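Local coordinates for protein ornithine carbamoyltransferase, mitochondrial (Coccidioides immitis, PDB 3SDS) that catalyses transfer of the carbamoyl group from carbamoyl phosphate to L-ornithine, giving L-citrulline and phosphate in the pathway to L-arginine, at residues Val122-Ala127 against Pro145-Leu150; Thr153-Gln158 against Asn198-Asp203; Phe163-Glu168 against Phe328-Asn333; Gly188-Trp193 against Asn214-Thr219; Ile262-Trp267 against Phe304-Pro309. All coordinates share one frame; numbering follows the deposited sequence.

From the N terminus, contact 1 closes first, bringing strands 124-128 and 146-148 together across helix 132-141 in the carbamoyl phosphate domain. The chain runs straight on into contact 2, which touches it through Leu150, His155 and Asn199 and joins that domain to the start of helix 199-210. Contact 3 closes the longest loop, from helix 156-169 to helix 327-347; its segments alternate with those of contact 2, and contacts 4 and 5 are nested inside it. Contact 4 also crosses contact 2, whereas contact 5 follows both. Contacts 4 and 5 share one parallel sheet, in which strands 190-194 and 261-264 are neighbours. Contacts 3 and 5 also reach a second subunit.

Contact 1: residues Val122-Ala127 against Pro145-Leu150; sequences VSCIVA and PVINAL
Ile125 faces Val146 and Val126 faces Ile147 in a parallel pairing of strands 124-127 and 146-148, whose segment axes approach to 4.9 Å and diverge by 19°. Bonds run alternately from each strand: Ile125 N donates to Pro145 O, Ile147 N to Ile125 O, Ala127 N to Ile147 O, and Ala149 N to Ala127 O at 2.9 Å. The two strands and helix 132-141 form a beta-alpha-beta unit at one edge of the carbamoyl phosphate domain's sheet, where 146-148 is the outermost strand within the chain. Val146 and Ala127 face that helix and meet Ile135, a beta-branched side chain and a small one packed against it. On the other face, Cys124 and Ile147 lie against helix 327-347, and Cys124 SG comes to 4.3 Å from Ile147 CD1. Val126 has CG1 anti to its backbone N (chi1 -179°), which carries this methyl to 3.7 Å from Ala149 CB. Ala149 stands where the chain turns a corner, and its single methyl fits over the strand end. Beside it, Asn148 OD1 takes a weak bond from Leu150 N at 3.1 Å, while ND2 donates to Leu27 O. The four bonds thus satisfy backbone groups facing across this apolar interior, and the buried side-chain amide of Asn148 has a partner at each end, one weak, just before Leu150, which packs on His155 of the probable carbamoyl phosphate site.

Contact 2: residues Thr153-Gln158 against Asn198-Asp203; sequences TFHPLQ and NNVLFD
His155 and Asp203 meet where two helices begin at the domain boundary: His155 opens the His-Pro-Leu-Gln motif of the carbamoyltransferases and is the N-cap of helix 156-169, while Asp203 lies in the first turns of helix 199-210. The buried half of the contact centres on the carboxylate. His155 N donates to Asp203 OD2 at 2.6 Å, meeting it nearly along its C-O axis, and Phe154 CB and the edge of its ring close in on the same oxygen. OD1 is gripped by Ile29 N and Ser28 OG, so a buried acidic group has both oxygens occupied. Pro156, which has no N-H to offer, suits the first turn of its helix. The looser side holds the partly exposed Thr153 and Asn199, which meet the other segment only by packing. Thr153 O lies at the edge of the Phe202 ring, 3.3 Å from CD2, while Asn199 ND2 bonds Cys151 O. Asn198 OD1 accepts a weak capping bond from Val200 N, and ND2 donates to Asp265 OD2. By similarity, His155 and Gln158 bind carbamoyl phosphate and Asn199 binds ornithine. His155 CG is anti to its backbone N (chi1 -163°), setting the imidazole beside Val200, CG2 3.9 Å from His155 CD2.

Contact 3: residues Phe163-Glu168 against Phe328-Asn333; sequences FLTIHE and FPEAEN
Thr165 and Asn333 join two helices through a single polar bond. Asn333 ND2 donates to Thr165 OG1 at 2.8 Å, with an N-H...O angle of 157°, and the oxygen lies in the amide plane. Thr165 makes this possible by its rotamer: OG1 is anti to the carbonyl carbon (chi1 -46°), facing the other helix, and from there it also bonds to Ala161 O one turn back. A hydroxyl is well suited to the place, since it accepts from the amide while giving its own hydrogen to its helix. Asn333 leans toward helix 163-168 with CG anti to its carbonyl carbon, which lays its amide across Leu164. The branch that touches is Leu164 CD2, 3.6 Å from Asn333 OD1. The C-terminal half of helix 156-169 here meets the N-terminal start of helix 327-347, the two connecting helices that join the domains of carbamoyltransferases; the axes of the two segments approach to 9.2 Å at 129°. Thr165 OG1 also sits 3.6 Å from Glu330 CA. The side chain of Glu330 runs on fully extended, taking its carboxylate away from the threonine, where OE1 accepts from His306 N. Extended beyond CG as well, Glu168 puts OE2 in a salt bridge with Lys48, whose NZ also bonds Asn333 OD1. Ala331 turns from helix 163-168 and packs on Val117 of a neighbouring subunit.

Contact 4: residues Gly188-Trp193 against Asn214-Thr219; sequences GLKIAW and NVAVAT
Lys190 pairs with Asn214, and Ile191 with Val215, in a parallel pairing whose five bonds all join backbone groups. Asn214 N donates to Leu189 O, Ile191 N to Asn214 O, Ala216 N to Ile191 O and Trp193 N to Ala216 O, and the series ends with Ala218 N on Trp193 O at 2.9 Å. Groups turned the other way find neighbours too: Lys190 N is taken by Asp260 OD2, and Ala192 bonds to strand 261-264. The strands belong with helix 199-210 to a beta-alpha-beta unit of the Rossmann-like ornithine domain. Ile191, Trp193, Val215 and Val217 share the face beside that helix. The Trp193 side chain, anti to its backbone N (chi1 -180°), brings CD1 to 4.3 Å from Val217 CG1, and its NE1 donates to Asp196 O. On the face with Ala192 and Ala216, the chain of Lys190 bends so that NZ reaches Ala255 O, while Asn214 OD1 accepts from Asn245 N. Gly188, in the loop before, has a phi of 94°, where a side chain would strike the preceding carbonyl. Backbone pairing thus satisfies the strand interior, while Lys190, Asn214 and Trp193 find backbone partners outside the two strands.

Contact 5: residues Ile262-Trp267 against Phe304-Pro309; sequences IVTDTW and FMHCLP
Phe304 pairs with Ile262 in the last strand, 303-306, of the Rossmann-like ornithine domain, and the strand leads into the His-Cys-Leu-Pro motif of the ornithine carbamoyltransferases. Its ring, with CG anti to the backbone N (chi1 177°), reaches forward so that Thr264 CG2 meets its edge, 3.9 Å from Phe304 CE1. Met305 supplies both backbone bonds of the parallel pair, its N to Ile262 O at 3.1 Å and its O receiving Thr264 N. On the opposite face from Phe304, Met305 CB touches Val263 CG1 at 4.0 Å, and the flexible thioether beyond packs on Ile166. His306 turns one face of its imidazole to the other segment: Thr264 O and Asp265 CA lie over it, the latter in a CH-pi contact 4.2 Å from the ring centroid. Both ring nitrogens are employed, ND1 accepting from Leu308 N and NE2 bonded to Glu314 OE2, so a flat group with two polar ends is fixed in rotation and holds the turn after the strand. At Cys307, the proposed proton acceptor, the strands have parted, and a water donates to Thr264 O while accepting a weak bond from Cys307 N. Cys307 SG lies 4.4 Å from OD1 of Asp265, which by similarity binds ornithine and whose OD2 is held by Asn198 ND2. Leu308 turns to helix 327-347 and to Val117 of a neighbouring subunit. Pro309 follows a cis peptide bond, and its O stands 3.8 Å from Thr266 OG1, a hydroxyl that is bonded to His311 ND1.

Contact 1: residues Val122-Ala127 against Pro145-Leu150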
# COMPACT_ATOMS: atom_id res chain seq x y z
N VAL A 122 8.48 -7.96 -11.52
CA VAL A 122 8.11 -6.54 -11.68
C VAL A 122 8.70 -5.95 -12.95
O VAL A 122 9.56 -6.58 -13.60
CB VAL A 122 8.52 -5.65 -10.44
CG1 VAL A 122 8.06 -6.29 -9.11
CG2 VAL A 122 10.00 -5.37 -10.41
N SER A 123 8.27 -4.74 -13.31
CA SER A 123 8.82 -4.05 -14.48
C SER A 123 9.91 -3.00 -14.19
O SER A 123 10.62 -2.57 -15.12
CB SER A 123 7.70 -3.41 -15.27
OG SER A 123 6.73 -4.40 -15.59
N CYS A 124 10.01 -2.58 -12.92
CA CYS A 124 11.01 -1.60 -12.52
C CYS A 124 11.26 -1.64 -11.02
O CYS A 124 10.37 -1.99 -10.25
CB CYS A 124 10.58 -0.18 -12.92
SG CYS A 124 11.68 1.17 -12.37
N ILE A 125 12.46 -1.28 -10.60
CA ILE A 125 12.73 -1.04 -9.17
C ILE A 125 13.22 0.39 -8.92
O ILE A 125 14.20 0.82 -9.52
CB ILE A 125 13.76 -2.03 -8.58
CG1 ILE A 125 13.36 -3.48 -8.89
CG2 ILE A 125 13.88 -1.80 -7.08
CD1 ILE A 125 14.46 -4.50 -8.68
N VAL A 126 12.50 1.11 -8.07
CA VAL A 126 12.97 2.38 -7.52
C VAL A 126 13.49 2.10 -6.11
O VAL A 126 12.73 1.70 -5.22
CB VAL A 126 11.86 3.44 -7.46
CG1 VAL A 126 12.41 4.76 -6.92
CG2 VAL A 126 11.21 3.65 -8.83
N ALA A 127 14.80 2.29 -5.90
CA ALA A 127 15.42 1.79 -4.66
C ALA A 127 16.17 2.84 -3.87
O ALA A 127 16.85 3.70 -4.45
CB ALA A 127 16.36 0.62 -4.97
N PRO A 145 15.07 -2.33 -15.44
CA PRO A 145 15.77 -1.07 -15.11
C PRO A 145 15.68 -0.69 -13.61
O PRO A 145 14.58 -0.75 -13.03
CB PRO A 145 15.02 -0.02 -15.96
CG PRO A 145 14.25 -0.76 -16.95
CD PRO A 145 14.12 -2.19 -16.55
N VAL A 146 16.80 -0.30 -13.00
CA VAL A 146 16.80 0.22 -11.63
C VAL A 146 16.99 1.74 -11.65
O VAL A 146 17.89 2.24 -12.33
CB VAL A 146 17.92 -0.46 -10.73
CG1 VAL A 146 17.86 0.06 -9.31
CG2 VAL A 146 17.80 -1.98 -10.72
N ILE A 147 16.16 2.49 -10.92
CA ILE A 147 16.35 3.94 -10.73
C ILE A 147 16.74 4.25 -9.27
O ILE A 147 16.09 3.76 -8.32
CB ILE A 147 15.07 4.72 -11.10
CG1 ILE A 147 14.92 4.81 -12.62
CG2 ILE A 147 15.00 6.11 -10.43
CD1 ILE A 147 13.47 4.98 -13.05
N ASN A 148 17.79 5.06 -9.09
CA ASN A 148 18.31 5.43 -7.77
C ASN A 148 17.49 6.50 -7.06
O ASN A 148 17.56 7.68 -7.41
CB ASN A 148 19.77 5.89 -7.90
CG ASN A 148 20.47 6.05 -6.55
OD1 ASN A 148 19.89 5.78 -5.49
ND2 ASN A 148 21.73 6.50 -6.58
N ALA A 149 16.74 6.10 -6.04
CA ALA A 149 15.88 7.03 -5.30
C ALA A 149 16.67 7.96 -4.39
O ALA A 149 16.21 9.06 -4.07
CB ALA A 149 14.83 6.26 -4.50
N LEU A 150 17.83 7.49 -3.94
CA LEU A 150 18.74 8.23 -3.06
C LEU A 150 19.75 7.25 -2.51
O LEU A 150 19.40 6.20 -2.01
CB LEU A 150 17.99 8.93 -1.90
CG LEU A 150 18.74 9.90 -0.95
CD1 LEU A 150 17.80 10.99 -0.38
CD2 LEU A 150 19.51 9.18 0.20

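Contact 2: residues Thr153-Gln158 against Asn198-Asp203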
# COMPACT_ATOMS: atom_id res chain seq x y z
N THR A 153 25.96 8.98 -2.16
CA THR A 153 26.69 9.93 -3.02
C THR A 153 25.88 10.51 -4.19
O THR A 153 26.30 11.51 -4.78
CB THR A 153 28.01 9.30 -3.61
OG1 THR A 153 27.68 8.24 -4.53
CG2 THR A 153 28.94 8.76 -2.54
N PHE A 154 24.75 9.91 -4.56
CA PHE A 154 23.96 10.44 -5.69
C PHE A 154 22.50 10.66 -5.35
O PHE A 154 22.01 10.10 -4.38
CB PHE A 154 24.09 9.54 -6.93
CG PHE A 154 25.51 9.25 -7.32
CD1 PHE A 154 26.37 10.29 -7.69
CD2 PHE A 154 26.00 7.94 -7.30
CE1 PHE A 154 27.71 10.03 -8.05
CE2 PHE A 154 27.33 7.67 -7.66
CZ PHE A 154 28.19 8.73 -8.03
N HIS A 155 21.82 11.49 -6.15
CA HIS A 155 20.37 11.72 -6.04
C HIS A 155 19.84 12.24 -7.38
O HIS A 155 19.36 13.37 -7.46
CB HIS A 155 20.04 12.70 -4.90
CG HIS A 155 18.61 12.69 -4.46
ND1 HIS A 155 17.55 12.47 -5.32
CD2 HIS A 155 18.05 12.91 -3.24
CE1 HIS A 155 16.41 12.53 -4.65
NE2 HIS A 155 16.69 12.80 -3.38
N PRO A 156 19.91 11.42 -8.44
CA PRO A 156 19.55 11.87 -9.80
C PRO A 156 18.18 12.58 -9.94
O PRO A 156 18.09 13.63 -10.62
CB PRO A 156 19.57 10.57 -10.63
CG PRO A 156 19.57 9.45 -9.63
CD PRO A 156 20.26 9.99 -8.42
N LEU A 157 17.13 12.03 -9.31
CA LEU A 157 15.79 12.61 -9.42
C LEU A 157 15.73 14.07 -8.95
O LEU A 157 15.00 14.89 -9.52
CB LEU A 157 14.71 11.76 -8.72
CG LEU A 157 14.40 10.38 -9.32
CD1 LEU A 157 13.51 9.60 -8.40
CD2 LEU A 157 13.77 10.47 -10.69
N GLN A 158 16.51 14.39 -7.92
CA GLN A 158 16.51 15.74 -7.35
C GLN A 158 17.07 16.79 -8.32
O GLN A 158 16.48 17.87 -8.51
CB GLN A 158 17.24 15.77 -6.01
CG GLN A 158 17.09 17.12 -5.29
CD GLN A 158 15.64 17.41 -4.85
OE1 GLN A 158 14.96 16.52 -4.31
NE2 GLN A 158 15.18 18.65 -5.06
N ASN A 198 27.02 17.18 0.26
CA ASN A 198 26.35 15.89 0.31
C ASN A 198 25.84 15.40 -1.04
O ASN A 198 26.04 16.07 -2.07
CB ASN A 198 25.23 15.90 1.36
CG ASN A 198 24.10 16.89 1.04
OD1 ASN A 198 23.85 17.24 -0.12
ND2 ASN A 198 23.41 17.33 2.09
N ASN A 199 25.19 14.24 -1.01
CA ASN A 199 24.61 13.60 -2.19
C ASN A 199 23.91 14.54 -3.18
O ASN A 199 24.18 14.47 -4.38
CB ASN A 199 23.71 12.39 -1.81
CG ASN A 199 22.59 12.74 -0.80
OD1 ASN A 199 22.30 13.91 -0.49
ND2 ASN A 199 21.94 11.70 -0.30
N VAL A 200 23.04 15.42 -2.67
CA VAL A 200 22.29 16.33 -3.52
C VAL A 200 23.19 17.29 -4.29
O VAL A 200 23.10 17.39 -5.53
CB VAL A 200 21.22 17.11 -2.72
CG1 VAL A 200 20.78 18.36 -3.48
CG2 VAL A 200 20.00 16.18 -2.36
N LEU A 201 24.08 17.98 -3.58
CA LEU A 201 25.07 18.85 -4.22
C LEU A 201 25.86 18.11 -5.31
O LEU A 201 26.01 18.61 -6.44
CB LEU A 201 26.01 19.45 -3.18
CG LEU A 201 27.27 20.12 -3.74
CD1 LEU A 201 26.92 21.26 -4.67
CD2 LEU A 201 28.17 20.59 -2.61
N PHE A 202 26.35 16.91 -4.99
CA PHE A 202 27.17 16.18 -5.95
C PHE A 202 26.53 16.12 -7.34
O PHE A 202 27.16 16.58 -8.33
CB PHE A 202 27.55 14.79 -5.43
CG PHE A 202 28.22 14.81 -4.06
CD1 PHE A 202 28.90 15.94 -3.61
CD2 PHE A 202 28.18 13.68 -3.25
CE1 PHE A 202 29.49 15.96 -2.37
CE2 PHE A 202 28.76 13.68 -2.01
CZ PHE A 202 29.44 14.82 -1.56
N ASP A 203 25.29 15.62 -7.42
CA ASP A 203 24.58 15.47 -8.71
C ASP A 203 24.21 16.81 -9.34
O ASP A 203 24.30 16.97 -10.57
CB ASP A 203 23.33 14.61 -8.57
CG ASP A 203 23.55 13.16 -9.01
OD1 ASP A 203 24.17 12.88 -10.06
OD2 ASP A 203 23.05 12.28 -8.29

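Contact 3: residues Phe163-Glu168 against Phe328-Asn333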
# COMPACT_ATOMS: atom_id res chain seq x y z
N PHE A 163 16.70 21.53 -11.83
CA PHE A 163 16.86 22.20 -13.12
C PHE A 163 15.54 22.54 -13.82
O PHE A 163 15.46 23.58 -14.48
CB PHE A 163 17.90 21.51 -14.03
CG PHE A 163 19.29 22.03 -13.81
CD1 PHE A 163 20.04 21.62 -12.71
CD2 PHE A 163 19.83 23.00 -14.66
CE1 PHE A 163 21.32 22.14 -12.48
CE2 PHE A 163 21.12 23.53 -14.43
CZ PHE A 163 21.86 23.10 -13.35
N LEU A 164 14.50 21.72 -13.64
CA LEU A 164 13.15 22.09 -14.10
C LEU A 164 12.75 23.42 -13.49
O LEU A 164 12.18 24.27 -14.18
CB LEU A 164 12.11 21.04 -13.70
CG LEU A 164 10.63 21.33 -14.05
CD1 LEU A 164 10.44 21.76 -15.53
CD2 LEU A 164 9.74 20.15 -13.75
N THR A 165 13.04 23.58 -12.20
CA THR A 165 12.61 24.74 -11.45
C THR A 165 13.36 25.96 -11.97
O THR A 165 12.75 26.99 -12.25
CB THR A 165 12.87 24.58 -9.95
OG1 THR A 165 12.43 23.28 -9.53
CG2 THR A 165 12.14 25.63 -9.16
N ILE A 166 14.68 25.82 -12.12
CA ILE A 166 15.54 26.91 -12.58
C ILE A 166 15.09 27.35 -13.98
O ILE A 166 14.89 28.54 -14.22
CB ILE A 166 17.08 26.52 -12.50
CG1 ILE A 166 17.50 26.29 -11.03
CG2 ILE A 166 17.99 27.57 -13.17
CD1 ILE A 166 18.79 25.50 -10.85
N HIS A 167 14.89 26.38 -14.88
CA HIS A 167 14.41 26.60 -16.25
C HIS A 167 13.08 27.38 -16.37
O HIS A 167 12.90 28.14 -17.32
CB HIS A 167 14.32 25.26 -17.00
CG HIS A 167 13.69 25.34 -18.36
ND1 HIS A 167 12.41 24.89 -18.62
CD2 HIS A 167 14.18 25.80 -19.54
CE1 HIS A 167 12.13 25.08 -19.90
NE2 HIS A 167 13.18 25.63 -20.48
N GLU A 168 12.16 27.19 -15.43
CA GLU A 168 10.89 27.92 -15.40
C GLU A 168 11.04 29.37 -14.93
O GLU A 168 10.39 30.29 -15.45
CB GLU A 168 9.92 27.25 -14.43
CG GLU A 168 9.12 26.08 -14.95
CD GLU A 168 8.21 25.48 -13.86
OE1 GLU A 168 8.49 25.66 -12.64
OE2 GLU A 168 7.22 24.82 -14.24
N PHE A 328 8.50 25.52 -2.65
CA PHE A 328 7.31 24.70 -2.91
C PHE A 328 7.16 24.26 -4.40
O PHE A 328 6.89 23.07 -4.69
CB PHE A 328 6.04 25.39 -2.38
CG PHE A 328 6.09 25.67 -0.90
CD1 PHE A 328 6.01 24.63 0.03
CD2 PHE A 328 6.25 26.98 -0.43
CE1 PHE A 328 6.08 24.88 1.41
CE2 PHE A 328 6.33 27.25 0.94
CZ PHE A 328 6.23 26.19 1.86
N PRO A 329 7.35 25.19 -5.34
CA PRO A 329 7.41 24.69 -6.72
C PRO A 329 8.47 23.59 -6.91
O PRO A 329 8.20 22.60 -7.60
CB PRO A 329 7.76 25.95 -7.53
CG PRO A 329 7.10 27.05 -6.73
CD PRO A 329 7.35 26.67 -5.30
N GLU A 330 9.64 23.76 -6.29
CA GLU A 330 10.74 22.79 -6.35
C GLU A 330 10.32 21.42 -5.80
O GLU A 330 10.70 20.38 -6.35
CB GLU A 330 11.93 23.31 -5.56
CG GLU A 330 13.17 22.44 -5.65
CD GLU A 330 14.29 22.85 -4.70
OE1 GLU A 330 14.12 23.84 -3.94
OE2 GLU A 330 15.35 22.18 -4.70
N ALA A 331 9.54 21.43 -4.72
CA ALA A 331 9.00 20.20 -4.11
C ALA A 331 8.03 19.47 -5.06
O ALA A 331 8.14 18.26 -5.24
CB ALA A 331 8.35 20.52 -2.76
N GLU A 332 7.09 20.21 -5.64
CA GLU A 332 6.14 19.69 -6.64
C GLU A 332 6.80 19.19 -7.93
O GLU A 332 6.31 18.22 -8.55
CB GLU A 332 5.07 20.75 -6.98
CG GLU A 332 4.13 20.34 -8.14
CD GLU A 332 3.27 21.46 -8.68
OE1 GLU A 332 3.03 22.47 -7.98
OE2 GLU A 332 2.81 21.32 -9.83
N ASN A 333 7.90 19.83 -8.35
CA ASN A 333 8.60 19.38 -9.55
C ASN A 333 9.18 17.95 -9.44
O ASN A 333 9.67 17.40 -10.44
CB ASN A 333 9.66 20.39 -9.99
CG ASN A 333 9.07 21.71 -10.54
OD1 ASN A 333 7.93 21.75 -11.04
ND2 ASN A 333 9.85 22.79 -10.46

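Contact 4: residues Gly188-Trp193 against Asn214-Thr219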
# COMPACT_ATOMS: atom_id res chain seq x y z
N GLY A 188 26.06 30.63 -18.23
CA GLY A 188 26.60 31.80 -17.57
C GLY A 188 25.92 32.15 -16.27
O GLY A 188 26.28 33.15 -15.64
N LEU A 189 24.93 31.35 -15.87
CA LEU A 189 24.34 31.48 -14.54
C LEU A 189 25.29 31.08 -13.41
O LEU A 189 26.25 30.33 -13.62
CB LEU A 189 23.07 30.65 -14.45
CG LEU A 189 21.79 31.46 -14.45
CD1 LEU A 189 21.74 32.49 -15.60
CD2 LEU A 189 20.60 30.51 -14.51
N LYS A 190 25.03 31.60 -12.21
CA LYS A 190 25.80 31.23 -11.03
C LYS A 190 24.91 30.60 -9.95
O LYS A 190 23.86 31.16 -9.61
CB LYS A 190 26.52 32.44 -10.43
CG LYS A 190 27.87 32.08 -9.87
CD LYS A 190 28.23 32.83 -8.61
CE LYS A 190 29.72 32.66 -8.36
NZ LYS A 190 30.10 32.37 -6.95
N ILE A 191 25.34 29.45 -9.43
CA ILE A 191 24.71 28.83 -8.25
C ILE A 191 25.67 28.85 -7.05
O ILE A 191 26.84 28.49 -7.16
CB ILE A 191 24.18 27.36 -8.55
CG1 ILE A 191 23.09 27.37 -9.63
CG2 ILE A 191 23.65 26.66 -7.28
CD1 ILE A 191 22.71 25.99 -10.13
N ALA A 192 25.17 29.27 -5.90
CA ALA A 192 25.98 29.23 -4.70
C ALA A 192 25.38 28.25 -3.70
O ALA A 192 24.23 28.39 -3.28
CB ALA A 192 26.08 30.61 -4.08
N TRP A 193 26.19 27.25 -3.36
CA TRP A 193 25.84 26.29 -2.32
C TRP A 193 26.53 26.67 -1.01
O TRP A 193 27.76 26.80 -0.95
CB TRP A 193 26.26 24.88 -2.76
CG TRP A 193 25.92 23.84 -1.74
CD1 TRP A 193 26.53 23.63 -0.51
CD2 TRP A 193 24.87 22.87 -1.84
NE1 TRP A 193 25.91 22.59 0.15
CE2 TRP A 193 24.89 22.10 -0.64
CE3 TRP A 193 23.92 22.57 -2.82
CZ2 TRP A 193 23.99 21.05 -0.41
CZ3 TRP A 193 23.02 21.54 -2.59
CH2 TRP A 193 23.07 20.78 -1.40
N ASN A 214 27.77 27.95 -13.78
CA ASN A 214 28.83 28.07 -12.75
C ASN A 214 28.36 27.78 -11.31
O ASN A 214 27.32 28.26 -10.89
CB ASN A 214 29.50 29.44 -12.81
CG ASN A 214 30.16 29.71 -14.18
OD1 ASN A 214 30.82 28.83 -14.76
ND2 ASN A 214 29.99 30.94 -14.69
N VAL A 215 29.13 26.98 -10.58
CA VAL A 215 28.77 26.58 -9.21
C VAL A 215 29.89 26.95 -8.27
O VAL A 215 31.07 26.72 -8.61
CB VAL A 215 28.57 25.05 -9.09
CG1 VAL A 215 28.26 24.66 -7.63
CG2 VAL A 215 27.47 24.56 -10.00
N ALA A 216 29.55 27.50 -7.10
CA ALA A 216 30.56 27.83 -6.06
C ALA A 216 30.16 27.26 -4.71
O ALA A 216 29.02 27.40 -4.30
CB ALA A 216 30.77 29.32 -5.97
N VAL A 217 31.09 26.61 -4.01
CA VAL A 217 30.72 25.81 -2.84
C VAL A 217 31.42 26.22 -1.55
O VAL A 217 32.65 26.09 -1.42
CB VAL A 217 30.96 24.28 -3.09
CG1 VAL A 217 30.62 23.45 -1.84
CG2 VAL A 217 30.13 23.77 -4.28
N ALA A 218 30.64 26.70 -0.59
CA ALA A 218 31.19 27.07 0.72
C ALA A 218 30.86 26.01 1.75
O ALA A 218 29.68 25.66 1.94
CB ALA A 218 30.69 28.45 1.16
N THR A 219 31.91 25.47 2.38
CA THR A 219 31.79 24.45 3.43
C THR A 219 32.85 24.68 4.50
O THR A 219 33.92 25.24 4.22
CB THR A 219 31.99 22.98 2.92
OG1 THR A 219 33.37 22.73 2.64
CG2 THR A 219 31.13 22.65 1.69

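Contact 5: residues Ile262-Trp267 against Phe304-Pro309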
# COMPACT_ATOMS: atom_id res chain seq x y z
N ILE A 262 20.79 30.94 -4.46
CA ILE A 262 21.46 30.40 -3.28
C ILE A 262 20.77 29.13 -2.75
O ILE A 262 19.56 29.11 -2.54
CB ILE A 262 21.67 31.46 -2.17
CG1 ILE A 262 22.54 32.61 -2.69
CG2 ILE A 262 22.33 30.84 -0.94
CD1 ILE A 262 22.59 33.85 -1.78
N VAL A 263 21.56 28.07 -2.56
CA VAL A 263 21.06 26.77 -2.11
C VAL A 263 21.71 26.33 -0.79
O VAL A 263 22.91 26.51 -0.58
CB VAL A 263 21.32 25.63 -3.13
CG1 VAL A 263 20.25 24.59 -3.01
CG2 VAL A 263 21.33 26.14 -4.52
N THR A 264 20.90 25.73 0.08
CA THR A 264 21.40 25.00 1.23
C THR A 264 20.65 23.66 1.44
O THR A 264 19.82 23.27 0.62
CB THR A 264 21.42 25.90 2.51
OG1 THR A 264 22.18 25.25 3.54
CG2 THR A 264 19.99 26.23 3.00
N ASP A 265 20.96 22.99 2.55
CA ASP A 265 20.41 21.68 2.90
C ASP A 265 20.58 21.45 4.40
O ASP A 265 21.51 22.00 5.01
CB ASP A 265 21.19 20.60 2.15
CG ASP A 265 20.52 19.22 2.21
OD1 ASP A 265 19.53 19.05 2.97
OD2 ASP A 265 20.98 18.30 1.48
N THR A 266 19.70 20.64 4.98
CA THR A 266 19.88 20.09 6.34
C THR A 266 21.34 19.71 6.63
O THR A 266 22.03 19.16 5.76
CB THR A 266 18.95 18.84 6.53
OG1 THR A 266 17.82 19.20 7.34
CG2 THR A 266 19.67 17.66 7.21
N TRP A 267 21.82 20.00 7.84
CA TRP A 267 23.18 19.58 8.22
C TRP A 267 23.18 18.10 8.61
O TRP A 267 23.96 17.65 9.45
CB TRP A 267 23.76 20.46 9.35
CG TRP A 267 23.84 21.96 9.04
CD1 TRP A 267 23.94 22.56 7.80
CD2 TRP A 267 23.85 23.03 10.00
NE1 TRP A 267 23.99 23.93 7.94
CE2 TRP A 267 23.94 24.25 9.28
CE3 TRP A 267 23.77 23.08 11.40
CZ2 TRP A 267 23.96 25.51 9.91
CZ3 TRP A 267 23.80 24.34 12.04
CH2 TRP A 267 23.89 25.53 11.29
N PHE A 304 16.00 31.60 -3.76
CA PHE A 304 16.40 30.61 -2.77
C PHE A 304 15.82 29.21 -3.03
O PHE A 304 14.65 29.07 -3.43
CB PHE A 304 16.01 31.08 -1.37
CG PHE A 304 16.30 30.08 -0.29
CD1 PHE A 304 17.62 29.85 0.13
CD2 PHE A 304 15.27 29.34 0.29
CE1 PHE A 304 17.89 28.91 1.12
CE2 PHE A 304 15.54 28.40 1.28
CZ PHE A 304 16.85 28.18 1.69
N MET A 305 16.66 28.19 -2.79
CA MET A 305 16.33 26.77 -3.00
C MET A 305 16.86 25.85 -1.88
O MET A 305 18.00 26.00 -1.42
CB MET A 305 16.85 26.30 -4.36
CG MET A 305 16.12 26.90 -5.56
SD MET A 305 16.76 26.38 -7.16
CE MET A 305 16.34 24.64 -7.11
N HIS A 306 16.03 24.89 -1.46
CA HIS A 306 16.29 23.92 -0.40
C HIS A 306 15.39 22.71 -0.73
O HIS A 306 14.22 22.88 -1.04
CB HIS A 306 15.90 24.55 0.94
CG HIS A 306 16.26 23.75 2.17
ND1 HIS A 306 16.10 22.39 2.26
CD2 HIS A 306 16.71 24.16 3.38
CE1 HIS A 306 16.48 21.98 3.46
NE2 HIS A 306 16.85 23.04 4.16
N CYS A 307 15.90 21.49 -0.69
CA CYS A 307 15.10 20.35 -1.16
C CYS A 307 14.15 19.70 -0.13
O CYS A 307 13.51 18.70 -0.44
CB CYS A 307 15.99 19.28 -1.78
SG CYS A 307 17.01 18.46 -0.56
N LEU A 308 14.07 20.25 1.08
CA LEU A 308 13.12 19.77 2.12
C LEU A 308 13.41 18.35 2.65
O LEU A 308 13.98 17.53 1.93
CB LEU A 308 11.67 19.86 1.63
CG LEU A 308 11.19 21.22 1.12
CD1 LEU A 308 9.72 21.15 0.88
CD2 LEU A 308 11.52 22.35 2.10
N PRO A 309 13.04 18.07 3.92
CA PRO A 309 12.46 19.00 4.90
C PRO A 309 13.49 20.02 5.35
O PRO A 309 14.70 19.76 5.26
CB PRO A 309 12.09 18.10 6.07
CG PRO A 309 13.13 17.01 6.02
CD PRO A 309 13.40 16.78 4.54
O HOH W 1 18.64 21.38 -1.63